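D,D-dipeptidase/D,D-carboxypeptidase (Enterococcus faecalis, PDB 4MUQ) acts as a zinc-dependent D,D-dipeptidase of vancomycin resistance that hydrolyses D-Ala-D-Ala, and probably also has D,D-carboxypeptidase activity. Local coordinates at residues A[112-116]-A[167-171]; A[21-27]-A[104-110]; A[174-179]-A[212-216]. The contacts are given in a common frame with arbitrary orientation. Where two conformers were deposited one is given. Numbering follows the deposited sequence.

Contact 1: residues A[112-116]-A[167-171]; sequences LAIDL and WHFRY. With ZN (zinc ion), chain B; LY0 ((2R)-3-[(R)-[(1R)-1-aminoethyl](hydroxy)phosphoryl]-2-methylpropanoic acid), chain C; 2D8 ((2R)-3-[(R)-[(1S)-1-aminoethyl](hydroxy)phosphoryl]-2-methylpropanoic acid), chain D.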
loop_
_atom_site.group_PDB
_atom_site.type_symbol
_atom_site.label_atom_id
_atom_site.label_comp_id
_atom_site.label_asym_id
_atom_site.label_seq_id
_atom_site.Cartn_x
_atom_site.Cartn_y
_atom_site.Cartn_z
ATOM N N LEU A 112 -3.370 1.140 5.159
ATOM C CA LEU A 112 -3.268 1.059 3.697
ATOM C C LEU A 112 -3.445 -0.350 3.157
ATOM O O LEU A 112 -3.469 -0.540 1.947
ATOM C CB LEU A 112 -1.903 1.590 3.246
ATOM C CG LEU A 112 -1.568 3.036 3.637
ATOM C CD1 LEU A 112 -0.129 3.358 3.251
ATOM C CD2 LEU A 112 -2.523 4.053 3.000
ATOM N N ALA A 113 -3.560 -1.340 4.042
ATOM C CA ALA A 113 -3.626 -2.732 3.595
ATOM C C ALA A 113 -4.929 -3.378 3.983
ATOM O O ALA A 113 -5.476 -3.122 5.045
ATOM C CB ALA A 113 -2.459 -3.528 4.163
ATOM N N ILE A 114 -5.404 -4.245 3.105
ATOM C CA ILE A 114 -6.631 -4.970 3.363
ATOM C C ILE A 114 -6.493 -6.414 2.901
ATOM O O ILE A 114 -5.924 -6.696 1.849
ATOM C CB ILE A 114 -7.843 -4.260 2.714
ATOM C CG1 ILE A 114 -9.143 -4.925 3.165
ATOM C CG2 ILE A 114 -7.721 -4.206 1.194
ATOM C CD1 ILE A 114 -10.284 -3.962 3.387
ATOM N N ASP A 115 -7.022 -7.324 3.722
ATOM C CA ASP A 115 -7.171 -8.723 3.346
ATOM C C ASP A 115 -8.607 -8.919 2.899
ATOM O O ASP A 115 -9.541 -8.544 3.617
ATOM C CB ASP A 115 -6.829 -9.641 4.532
ATOM C CG ASP A 115 -5.365 -9.543 4.949
ATOM O OD1 ASP A 115 -4.550 -9.165 4.125
ATOM O OD2 ASP A 115 -4.975 -9.805 6.106
ATOM N N LEU A 116 -8.782 -9.513 1.721
ATOM C CA LEU A 116 -10.097 -9.753 1.150
ATOM C C LEU A 116 -10.366 -11.252 1.012
ATOM O O LEU A 116 -9.435 -12.051 0.852
ATOM C CB LEU A 116 -10.193 -9.111 -0.234
ATOM C CG LEU A 116 -9.951 -7.603 -0.264
ATOM C CD1 LEU A 116 -9.907 -7.123 -1.701
ATOM C CD2 LEU A 116 -11.044 -6.870 0.502
ATOM N N TRP A 167 -4.560 -12.938 -0.974
ATOM C CA TRP A 167 -5.641 -12.131 -0.387
ATOM C C TRP A 167 -5.271 -10.730 0.080
ATOM O O TRP A 167 -6.169 -9.964 0.414
ATOM C CB TRP A 167 -6.220 -12.861 0.828
ATOM C CG TRP A 167 -5.159 -13.129 1.868
ATOM C CD1 TRP A 167 -4.684 -12.256 2.812
ATOM C CD2 TRP A 167 -4.419 -14.347 2.043
ATOM N NE1 TRP A 167 -3.698 -12.858 3.557
ATOM C CE2 TRP A 167 -3.520 -14.142 3.111
ATOM C CE3 TRP A 167 -4.428 -15.587 1.394
ATOM C CZ2 TRP A 167 -2.635 -15.133 3.542
ATOM C CZ3 TRP A 167 -3.549 -16.578 1.830
ATOM C CH2 TRP A 167 -2.654 -16.333 2.885
ATOM N N HIS A 168 -3.978 -10.413 0.156
ATOM C CA HIS A 168 -3.508 -9.184 0.798
ATOM C C HIS A 168 -3.181 -8.096 -0.219
ATOM O O HIS A 168 -2.296 -8.263 -1.072
ATOM C CB HIS A 168 -2.302 -9.503 1.700
ATOM C CG HIS A 168 -1.705 -8.310 2.379
ATOM N ND1 HIS A 168 -1.716 -8.146 3.752
ATOM C CD2 HIS A 168 -1.023 -7.254 1.878
ATOM C CE1 HIS A 168 -1.085 -7.024 4.059
ATOM N NE2 HIS A 168 -0.648 -6.472 2.940
ATOM N N PHE A 169 -3.891 -6.975 -0.115
ATOM C CA PHE A 169 -3.722 -5.877 -1.071
ATOM C C PHE A 169 -3.270 -4.621 -0.363
ATOM O O PHE A 169 -3.714 -4.317 0.740
ATOM C CB PHE A 169 -5.027 -5.644 -1.849
ATOM C CG PHE A 169 -5.326 -6.746 -2.806
ATOM C CD1 PHE A 169 -4.939 -6.639 -4.135
ATOM C CD2 PHE A 169 -5.907 -7.925 -2.371
ATOM C CE1 PHE A 169 -5.171 -7.671 -5.039
ATOM C CE2 PHE A 169 -6.133 -8.967 -3.260
ATOM C CZ PHE A 169 -5.761 -8.834 -4.602
ATOM N N ARG A 170 -2.367 -3.896 -1.012
ATOM C CA ARG A 170 -1.778 -2.689 -0.443
ATOM C C ARG A 170 -2.090 -1.487 -1.323
ATOM O O ARG A 170 -1.896 -1.545 -2.546
ATOM C CB ARG A 170 -0.257 -2.882 -0.325
ATOM C CG ARG A 170 0.564 -1.598 -0.143
ATOM C CD ARG A 170 0.292 -0.872 1.161
ATOM N NE ARG A 170 0.946 0.436 1.105
ATOM C CZ ARG A 170 2.192 0.672 1.501
ATOM N NH1 ARG A 170 2.926 -0.289 2.042
ATOM N NH2 ARG A 170 2.704 1.896 1.361
ATOM N N TYR A 171 -2.604 -0.421 -0.716
ATOM C CA TYR A 171 -2.799 0.827 -1.441
ATOM C C TYR A 171 -1.495 1.609 -1.486
ATOM O O TYR A 171 -0.922 1.927 -0.433
ATOM C CB TYR A 171 -3.869 1.667 -0.763
ATOM C CG TYR A 171 -4.182 2.946 -1.494
ATOM C CD1 TYR A 171 -5.038 2.939 -2.577
ATOM C CD2 TYR A 171 -3.620 4.151 -1.096
ATOM C CE1 TYR A 171 -5.335 4.108 -3.251
ATOM C CE2 TYR A 171 -3.920 5.334 -1.757
ATOM C CZ TYR A 171 -4.777 5.297 -2.836
ATOM O OH TYR A 171 -5.085 6.458 -3.519
HETATM ZN ZN ZN B . -2.944 -8.934 5.230
HETATM P P LY0 C . -1.592 -11.042 6.615
HETATM C C1 LY0 C . -1.893 -12.322 8.891
HETATM N N1 LY0 C . -1.842 -13.669 6.980
HETATM C C2 LY0 C . -2.369 -12.453 7.458
HETATM C C4 LY0 C . 0.216 -11.140 6.752
HETATM C C5 LY0 C . 0.917 -9.824 6.609
HETATM C C6 LY0 C . 0.859 -9.060 7.922
HETATM C C7 LY0 C . 2.344 -10.088 6.164
HETATM O O31 LY0 C . -2.046 -9.739 7.311
HETATM O O32 LY0 C . -2.113 -10.958 5.144
HETATM O O61 LY0 C . 0.816 -7.842 7.850
HETATM O O62 LY0 C . 0.893 -9.675 8.974
HETATM C C4 2D8 D . 0.222 -11.135 6.744
HETATM C C5 2D8 D . 0.919 -9.820 6.607
HETATM C C6 2D8 D . 0.859 -9.058 7.922
HETATM C C7 2D8 D . 2.347 -10.087 6.164
HETATM N N1 2D8 D . -3.665 -12.568 7.195
HETATM P P 2D8 D . -1.585 -11.042 6.610
HETATM C C1 2D8 D . -1.911 -12.346 8.874
HETATM C C2 2D8 D . -2.277 -12.517 7.413
HETATM O O31 2D8 D . -2.048 -9.752 7.326
HETATM O O32 2D8 D . -2.116 -10.959 5.143
HETATM O O61 2D8 D . 0.816 -7.842 7.850
HETATM O O62 2D8 D . 0.893 -9.675 8.974
#

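Contact 2: residues A[21-27]-A[104-110]; sequences VNKNYPL and NHSEHQT. With ZN (zinc ion), chain B; PE3 (3,6,9,12,15,18,21,24,27,30,33,36,39-tridecaoxahentetracontane-1,41-diol), chain H; 2D8 ((2R)-3-[(R)-[(1S)-1-aminoethyl](hydroxy)phosphoryl]-2-methylpropanoic acid), chain D; LY0 ((2R)-3-[(R)-[(1R)-1-aminoethyl](hydroxy)phosphoryl]-2-methylpropanoic acid), chain C.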
loop_
_atom_site.group_PDB
_atom_site.type_symbol
_atom_site.label_atom_id
_atom_site.label_comp_id
_atom_site.label_asym_id
_atom_site.label_seq_id
_atom_site.Cartn_x
_atom_site.Cartn_y
_atom_site.Cartn_z
ATOM N N VAL A 21 7.158 -0.967 4.280
ATOM C CA VAL A 21 7.140 -1.526 5.629
ATOM C C VAL A 21 7.349 -3.025 5.504
ATOM O O VAL A 21 6.552 -3.718 4.863
ATOM C CB VAL A 21 5.793 -1.271 6.329
ATOM C CG1 VAL A 21 5.790 -1.871 7.736
ATOM C CG2 VAL A 21 5.512 0.225 6.393
ATOM N N ASN A 22 8.457 -3.518 6.036
ATOM C CA ASN A 22 8.777 -4.942 5.938
ATOM C C ASN A 22 9.736 -5.310 7.067
ATOM O O ASN A 22 9.946 -4.505 7.989
ATOM C CB ASN A 22 9.279 -5.316 4.527
ATOM C CG ASN A 22 10.631 -4.712 4.184
ATOM O OD1 ASN A 22 11.374 -4.266 5.062
ATOM N ND2 ASN A 22 10.964 -4.718 2.907
ATOM N N LYS A 23 10.322 -6.502 7.023
ATOM C CA LYS A 23 11.204 -6.936 8.103
ATOM C C LYS A 23 12.373 -5.972 8.289
ATOM O O LYS A 23 12.797 -5.712 9.414
ATOM C CB LYS A 23 11.729 -8.351 7.857
ATOM C CG LYS A 23 12.596 -8.883 8.988
ATOM C CD LYS A 23 13.183 -10.245 8.648
ATOM C CE LYS A 23 14.042 -10.772 9.788
ATOM N NZ LYS A 23 14.813 -11.982 9.385
ATOM N N ASN A 24 12.873 -5.429 7.187
ATOM C CA ASN A 24 14.005 -4.504 7.218
ATOM C C ASN A 24 13.634 -3.115 7.715
ATOM O O ASN A 24 14.455 -2.436 8.329
ATOM C CB ASN A 24 14.624 -4.376 5.827
ATOM C CG ASN A 24 15.243 -5.663 5.340
ATOM O OD1 ASN A 24 15.201 -5.970 4.143
ATOM N ND2 ASN A 24 15.825 -6.416 6.250
ATOM N N TYR A 25 12.404 -2.692 7.434
ATOM C CA TYR A 25 12.021 -1.299 7.614
ATOM C C TYR A 25 10.732 -1.201 8.413
ATOM O O TYR A 25 9.641 -1.324 7.856
ATOM C CB TYR A 25 11.847 -0.623 6.251
ATOM C CG TYR A 25 13.038 -0.792 5.330
ATOM C CD1 TYR A 25 14.275 -0.250 5.652
ATOM C CD2 TYR A 25 12.920 -1.497 4.141
ATOM C CE1 TYR A 25 15.369 -0.409 4.810
ATOM C CE2 TYR A 25 14.007 -1.662 3.295
ATOM C CZ TYR A 25 15.223 -1.129 3.644
ATOM O OH TYR A 25 16.310 -1.269 2.803
ATOM N N PRO A 26 10.855 -0.947 9.717
ATOM C CA PRO A 26 9.656 -0.944 10.566
ATOM C C PRO A 26 8.812 0.320 10.402
ATOM O O PRO A 26 9.262 1.334 9.862
ATOM C CB PRO A 26 10.243 -0.997 11.976
ATOM C CG PRO A 26 11.541 -0.250 11.852
ATOM C CD PRO A 26 12.081 -0.690 10.496
ATOM N N LEU A 27 7.570 0.241 10.858
ATOM C CA LEU A 27 6.733 1.424 11.021
ATOM C C LEU A 27 7.321 2.246 12.157
ATOM O O LEU A 27 7.629 1.704 13.227
ATOM C CB LEU A 27 5.298 0.992 11.348
ATOM C CG LEU A 27 4.179 2.039 11.353
ATOM C CD1 LEU A 27 3.944 2.613 9.962
ATOM C CD2 LEU A 27 2.901 1.411 11.869
ATOM N N ASN A 104 4.913 -4.128 14.384
ATOM C CA ASN A 104 5.579 -2.926 13.885
ATOM C C ASN A 104 6.251 -3.101 12.532
ATOM O O ASN A 104 6.953 -2.215 12.084
ATOM C CB ASN A 104 6.508 -2.284 14.919
ATOM C CG ASN A 104 5.747 -1.473 15.939
ATOM O OD1 ASN A 104 4.598 -1.073 15.700
ATOM N ND2 ASN A 104 6.369 -1.237 17.070
ATOM N N HIS A 105 6.003 -4.230 11.879
ATOM C CA HIS A 105 6.496 -4.440 10.512
ATOM C C HIS A 105 5.360 -4.851 9.594
ATOM O O HIS A 105 5.602 -5.361 8.489
ATOM C CB HIS A 105 7.590 -5.518 10.484
ATOM C CG HIS A 105 8.798 -5.167 11.291
ATOM N ND1 HIS A 105 9.977 -4.737 10.722
ATOM C CD2 HIS A 105 9.003 -5.151 12.631
ATOM C CE1 HIS A 105 10.863 -4.498 11.672
ATOM N NE2 HIS A 105 10.294 -4.740 12.843
ATOM N N SER A 106 4.116 -4.667 10.040
ATOM C CA SER A 106 2.936 -5.027 9.240
ATOM C C SER A 106 2.323 -3.817 8.549
ATOM O O SER A 106 2.090 -2.781 9.179
ATOM C CB SER A 106 1.860 -5.633 10.136
ATOM O OG SER A 106 0.646 -5.830 9.411
ATOM N N GLU A 107 2.057 -3.946 7.250
ATOM C CA GLU A 107 1.304 -2.932 6.521
ATOM C C GLU A 107 -0.063 -2.711 7.081
ATOM O O GLU A 107 -0.658 -1.661 6.852
ATOM C CB GLU A 107 1.083 -3.346 5.072
ATOM C CG GLU A 107 2.323 -3.509 4.276
ATOM C CD GLU A 107 2.019 -3.641 2.802
ATOM O OE1 GLU A 107 1.029 -4.333 2.420
ATOM O OE2 GLU A 107 2.790 -3.050 2.047
ATOM N N HIS A 108 -0.605 -3.695 7.797
ATOM C CA HIS A 108 -1.938 -3.491 8.349
ATOM C C HIS A 108 -1.964 -2.367 9.386
ATOM O O HIS A 108 -3.003 -1.750 9.616
ATOM C CB HIS A 108 -2.526 -4.784 8.926
ATOM C CG HIS A 108 -3.004 -5.727 7.876
ATOM N ND1 HIS A 108 -4.285 -5.687 7.364
ATOM C CD2 HIS A 108 -2.366 -6.723 7.224
ATOM C CE1 HIS A 108 -4.415 -6.627 6.447
ATOM N NE2 HIS A 108 -3.267 -7.276 6.343
ATOM N N GLN A 109 -0.814 -2.094 9.997
ATOM C CA GLN A 109 -0.720 -1.025 10.986
ATOM C C GLN A 109 -0.700 0.368 10.355
ATOM O O GLN A 109 -0.663 1.356 11.063
ATOM C CB GLN A 109 0.505 -1.220 11.893
ATOM C CG GLN A 109 0.425 -2.485 12.762
ATOM C CD GLN A 109 1.697 -2.731 13.528
ATOM O OE1 GLN A 109 2.420 -3.693 13.243
ATOM N NE2 GLN A 109 2.001 -1.860 14.487
ATOM N N THR A 110 -0.753 0.448 9.021
ATOM C CA THR A 110 -0.748 1.756 8.342
ATOM C C THR A 110 -2.136 2.227 7.904
ATOM O O THR A 110 -2.315 3.386 7.540
ATOM C CB THR A 110 0.107 1.763 7.050
ATOM O OG1 THR A 110 -0.492 0.906 6.072
ATOM C CG2 THR A 110 1.563 1.342 7.311
HETATM ZN ZN ZN B . -2.944 -8.934 5.230
HETATM O O43 PE3 H . 17.111 -8.811 3.210
HETATM C C42 PE3 H . 15.721 -8.831 2.874
HETATM C C41 PE3 H . 15.055 -10.173 3.225
HETATM O O40 PE3 H . 13.660 -10.044 2.856
HETATM C C39 PE3 H . 13.262 -8.920 3.640
HETATM C C38 PE3 H . 11.883 -8.363 3.558
HETATM O O37 PE3 H . 12.005 -7.280 4.487
HETATM C C4 2D8 D . 0.222 -11.135 6.744
HETATM C C5 2D8 D . 0.919 -9.820 6.607
HETATM C C6 2D8 D . 0.859 -9.058 7.922
HETATM C C7 2D8 D . 2.347 -10.087 6.164
HETATM N N1 2D8 D . -3.665 -12.568 7.195
HETATM P P 2D8 D . -1.585 -11.042 6.610
HETATM C C1 2D8 D . -1.911 -12.346 8.874
HETATM C C2 2D8 D . -2.277 -12.517 7.413
HETATM O O31 2D8 D . -2.048 -9.752 7.326
HETATM O O32 2D8 D . -2.116 -10.959 5.143
HETATM O O61 2D8 D . 0.816 -7.842 7.850
HETATM O O62 2D8 D . 0.893 -9.675 8.974
HETATM P P LY0 C . -1.592 -11.042 6.615
HETATM C C1 LY0 C . -1.893 -12.322 8.891
HETATM N N1 LY0 C . -1.842 -13.669 6.980
HETATM C C2 LY0 C . -2.369 -12.453 7.458
HETATM C C4 LY0 C . 0.216 -11.140 6.752
HETATM C C5 LY0 C . 0.917 -9.824 6.609
HETATM C C6 LY0 C . 0.859 -9.060 7.922
HETATM C C7 LY0 C . 2.344 -10.088 6.164
HETATM O O31 LY0 C . -2.046 -9.739 7.311
HETATM O O32 LY0 C . -2.113 -10.958 5.144
HETATM O O61 LY0 C . 0.816 -7.842 7.850
HETATM O O62 LY0 C . 0.893 -9.675 8.974
HETATM O O HOH W 1 5.344 -2.553 2.743
#

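Contact 3: residues A[174-179]-A[212-216]; sequences YPHSKI and EIEIY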
loop_
_atom_site.group_PDB
_atom_site.type_symbol
_atom_site.label_atom_id
_atom_site.label_comp_id
_atom_site.label_asym_id
_atom_site.label_seq_id
_atom_site.Cartn_x
_atom_site.Cartn_y
_atom_site.Cartn_z
ATOM N N TYR A 174 -2.518 5.678 -7.300
ATOM C CA TYR A 174 -2.290 5.771 -8.735
ATOM C C TYR A 174 -1.347 6.952 -8.977
ATOM O O TYR A 174 -1.461 7.979 -8.312
ATOM C CB TYR A 174 -3.634 6.017 -9.417
ATOM C CG TYR A 174 -3.614 5.973 -10.922
ATOM C CD1 TYR A 174 -3.738 4.762 -11.604
ATOM C CD2 TYR A 174 -3.494 7.137 -11.666
ATOM C CE1 TYR A 174 -3.728 4.717 -12.983
ATOM C CE2 TYR A 174 -3.485 7.101 -13.055
ATOM C CZ TYR A 174 -3.602 5.886 -13.700
ATOM O OH TYR A 174 -3.595 5.842 -15.078
ATOM N N PRO A 175 -0.425 6.838 -9.953
ATOM C CA PRO A 175 -0.221 5.749 -10.918
ATOM C C PRO A 175 0.822 4.729 -10.470
ATOM O O PRO A 175 1.164 3.829 -11.252
ATOM C CB PRO A 175 0.304 6.497 -12.145
ATOM C CG PRO A 175 1.140 7.594 -11.541
ATOM C CD PRO A 175 0.425 8.004 -10.263
ATOM N N HIS A 176 1.324 4.852 -9.246
ATOM C CA HIS A 176 2.350 3.940 -8.762
ATOM C C HIS A 176 1.945 2.487 -8.912
ATOM O O HIS A 176 2.746 1.664 -9.345
ATOM C CB HIS A 176 2.699 4.263 -7.309
ATOM C CG HIS A 176 2.968 5.716 -7.105
ATOM N ND1 HIS A 176 4.146 6.323 -7.498
ATOM C CD2 HIS A 176 2.172 6.702 -6.633
ATOM C CE1 HIS A 176 4.071 7.616 -7.245
ATOM N NE2 HIS A 176 2.882 7.873 -6.725
ATOM N N SER A 177 0.698 2.171 -8.565
ATOM C CA SER A 177 0.218 0.796 -8.673
ATOM C C SER A 177 0.246 0.281 -10.107
ATOM O O SER A 177 0.504 -0.906 -10.349
ATOM C CB SER A 177 -1.194 0.682 -8.095
ATOM O OG SER A 177 -2.063 1.595 -8.721
ATOM N N LYS A 178 -0.015 1.174 -11.055
ATOM C CA LYS A 178 -0.031 0.809 -12.465
ATOM C C LYS A 178 1.385 0.600 -12.980
ATOM O O LYS A 178 1.644 -0.340 -13.739
ATOM C CB LYS A 178 -0.744 1.880 -13.292
ATOM C CG LYS A 178 -1.035 1.465 -14.718
ATOM C CD LYS A 178 -2.015 0.304 -14.743
ATOM C CE LYS A 178 -2.420 -0.019 -16.176
ATOM N NZ LYS A 178 -3.458 -1.086 -16.218
ATOM N N ILE A 179 2.302 1.474 -12.565
ATOM C CA ILE A 179 3.696 1.342 -12.969
ATOM C C ILE A 179 4.239 0.025 -12.410
ATOM O O ILE A 179 4.951 -0.691 -13.105
ATOM C CB ILE A 179 4.523 2.529 -12.459
ATOM C CG1 ILE A 179 4.008 3.821 -13.081
ATOM C CG2 ILE A 179 6.002 2.346 -12.783
ATOM C CD1 ILE A 179 4.514 5.065 -12.392
ATOM N N GLU A 212 -0.587 14.170 -18.125
ATOM C CA GLU A 212 0.657 13.488 -17.812
ATOM C C GLU A 212 0.936 13.582 -16.324
ATOM O O GLU A 212 0.553 14.552 -15.669
ATOM C CB GLU A 212 1.814 14.119 -18.587
ATOM C CG GLU A 212 1.722 13.929 -20.086
ATOM C CD GLU A 212 2.664 14.842 -20.839
ATOM O OE1 GLU A 212 2.770 16.028 -20.460
ATOM O OE2 GLU A 212 3.295 14.375 -21.811
ATOM N N ILE A 213 1.609 12.567 -15.796
ATOM C CA ILE A 213 2.025 12.572 -14.406
ATOM C C ILE A 213 3.529 12.356 -14.351
ATOM O O ILE A 213 4.056 11.466 -15.019
ATOM C CB ILE A 213 1.323 11.455 -13.608
ATOM C CG1 ILE A 213 -0.199 11.608 -13.718
ATOM C CG2 ILE A 213 1.801 11.439 -12.157
ATOM C CD1 ILE A 213 -0.972 10.408 -13.186
ATOM N N GLU A 214 4.220 13.185 -13.579
ATOM C CA GLU A 214 5.650 13.005 -13.367
ATOM C C GLU A 214 5.917 12.566 -11.944
ATOM O O GLU A 214 5.234 13.001 -11.010
ATOM C CB GLU A 214 6.417 14.289 -13.663
ATOM C CG GLU A 214 6.474 14.639 -15.135
ATOM C CD GLU A 214 7.415 15.789 -15.415
ATOM O OE1 GLU A 214 7.085 16.929 -15.031
ATOM O OE2 GLU A 214 8.486 15.547 -16.013
ATOM N N ILE A 215 6.902 11.690 -11.781
ATOM C CA ILE A 215 7.260 11.148 -10.475
ATOM C C ILE A 215 8.773 11.224 -10.307
ATOM O O ILE A 215 9.526 10.938 -11.248
ATOM C CB ILE A 215 6.836 9.686 -10.362
ATOM C CG1 ILE A 215 5.336 9.554 -10.600
ATOM C CG2 ILE A 215 7.163 9.130 -8.984
ATOM C CD1 ILE A 215 4.881 8.133 -10.741
ATOM N N TYR A 216 9.222 11.628 -9.124
ATOM C CA TYR A 216 10.656 11.658 -8.856
ATOM C C TYR A 216 10.974 11.461 -7.382
ATOM O O TYR A 216 10.124 11.662 -6.507
ATOM C CB TYR A 216 11.325 12.928 -9.417
ATOM C CG TYR A 216 10.839 14.245 -8.850
ATOM C CD1 TYR A 216 11.553 14.899 -7.849
ATOM C CD2 TYR A 216 9.680 14.844 -9.327
ATOM C CE1 TYR A 216 11.122 16.108 -7.341
ATOM C CE2 TYR A 216 9.240 16.054 -8.824
ATOM C CZ TYR A 216 9.967 16.680 -7.829
ATOM O OH TYR A 216 9.536 17.886 -7.323
#

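Contact 1: residues A[112-116]-A[167-171]
Metal sites are often built from side chains on adjacent strands, and the antiparallel pairing of residues 113-116 with 168-171, which supplies two of three protein ligands to a zinc, is an example. Leu-112, just ahead of its strand, is the residue most enclosed by the partner segment. Its O accepts from Tyr-171 N at 2.8 Å, while its CD2 lies 4.2 Å from Tyr-171 CD2 and its CD1 3.7 Å from Arg-170 NH2. Phe-169 occupies the middle of the pairing: its N donates to Ile-114 O at 2.8 Å and its O accepts from Ile-114 N at 2.9 Å. Its side chain shares a face with that of Ile-114, packing CB 4.3 Å from Ile-114 CG2 and CD2 4.1 Å from Leu-116 CD1; helix 49-62 touches Ile-114 on this apolar side. Trp-167, the third residue, closes the pairing with its O, 3.0 Å from the donor Leu-116 N.

The other face carries Ala-113, Asp-115, His-168 and Arg-170, and with them the zinc. Asp-115 chelates it through OD1 at 2.0 Å and OD2 at 2.4 Å, His-168 ND1 binds at 2.1 Å, and His-108 completes the protein ligands. His-168 NE2 is held by Glu-107. Both phosphinate stereoisomers reach the metal through O31 and O32, and Trp-167 NE1 donates to O32 at 2.9 Å. Because a phosphinate resembles the tetrahedral intermediate of peptide hydrolysis, a metal-bound oxygen that also accepts a tryptophan hydrogen bond is consistent with a site that stabilises that intermediate.

Contact 2: residues A[21-27]-A[104-110]
His-105 ND1 donates to Asn-22 O at 2.7 Å, and Leu-27 N donates to Asn-104 O at 2.8 Å; together they fasten loop 21-27 to residues 104-110, which include a 3-10 turn at 107-109. A water adds a third link, accepting from Val-21 N at 2.9 Å and donating to Glu-107 OE2 at 2.7 Å; OE2 also forms salt bridges with Arg-170 and Arg-151, and OE1 a hydrogen bond with His-168. Residues 106-115 follow the SxHxxGxAxD signature of the M15 peptidases: Ser-106 OG forms an ST turn by accepting from His-108 N at 3.0 Å and lies 2.6 Å from O61 of LY0 or 2D8, whereas His-108 NE2 binds zinc at 2.0 Å. Around these bonds, Pro-26 CB sits over the His-105 ring in a CH-pi contact, 3.9 Å from its centroid. Val-21 CG1 comes within 3.5 Å of His-105 C, and Leu-27 touches Gln-109 CB through CD2 at 3.6 Å and Thr-110 CG2 through CD1 at 3.8 Å.

Contact 3: residues A[174-179]-A[212-216]
Ile-215 pushes its CD1 into a cluster of three residues at the start of helix 176-183: it lies 3.5 Å from Ile-179 CD1, 3.6 Å from His-176 CE1 and 3.9 Å from Pro-175 CG. On the same face of the strand, Ile-213 makes a similar approach, its CD1 3.9 Å from Pro-175 CG and 4.2 Å from Tyr-174 CE2. Pro-175 is thus touched by both isoleucines. The contact shows how a helix and a strand can meet by the tips of their side chains: no hydrogen bond passes between the segments, and even the closest CA atoms, those of Pro-175 and Ile-213, are 8.0 Å apart.

A cis peptide precedes Pro-175, which holds the N-cap position; its O accepts from Ile-179 N at 2.9 Å. The ring nitrogens of His-176 bond outside the contact, ND1 to Tyr-190 and NE2 to Thr-248.

Strand 213-219 runs between 203-205 and 244-250 in the second antiparallel sheet; the CA-to-CB bond of Glu-214 points away from the helix, and its OE1 forms a salt bridge with Arg-251. Phe-205 and Tyr-203 of the edge strand also touch helix residues, and Tyr-190 and Ile-194 of helix 187-194 pack on Ile-215, so that the contact joins helix 176-183, which follows the zinc-bearing sheet, to the sheet of the C-terminal region.

In the fold
The three contacts descend from strand pairing through loop docking to side-chain packing. Contact 1 lies nearest the chain's centre; contact 2 is partly buried, with Lys-23 exposed at its rim; contact 3 is buried but farther out, opposite contact 2 across the centre. Contacts 1 and 2 share the zinc and both phosphinate stereoisomers and touch through Glu-107, which forms a salt bridge with Arg-170 and probably a hydrogen bond with His-168. Segment 174-179 of contact 3 follows strand 168-171 in the chain, without other touch. Contacts 1 and 2 combine hydrogen bonds and metal ligands with apolar packing, whereas contact 3, joining helix 176-183 to the C-terminal sheet, has no hydrogen bond across it.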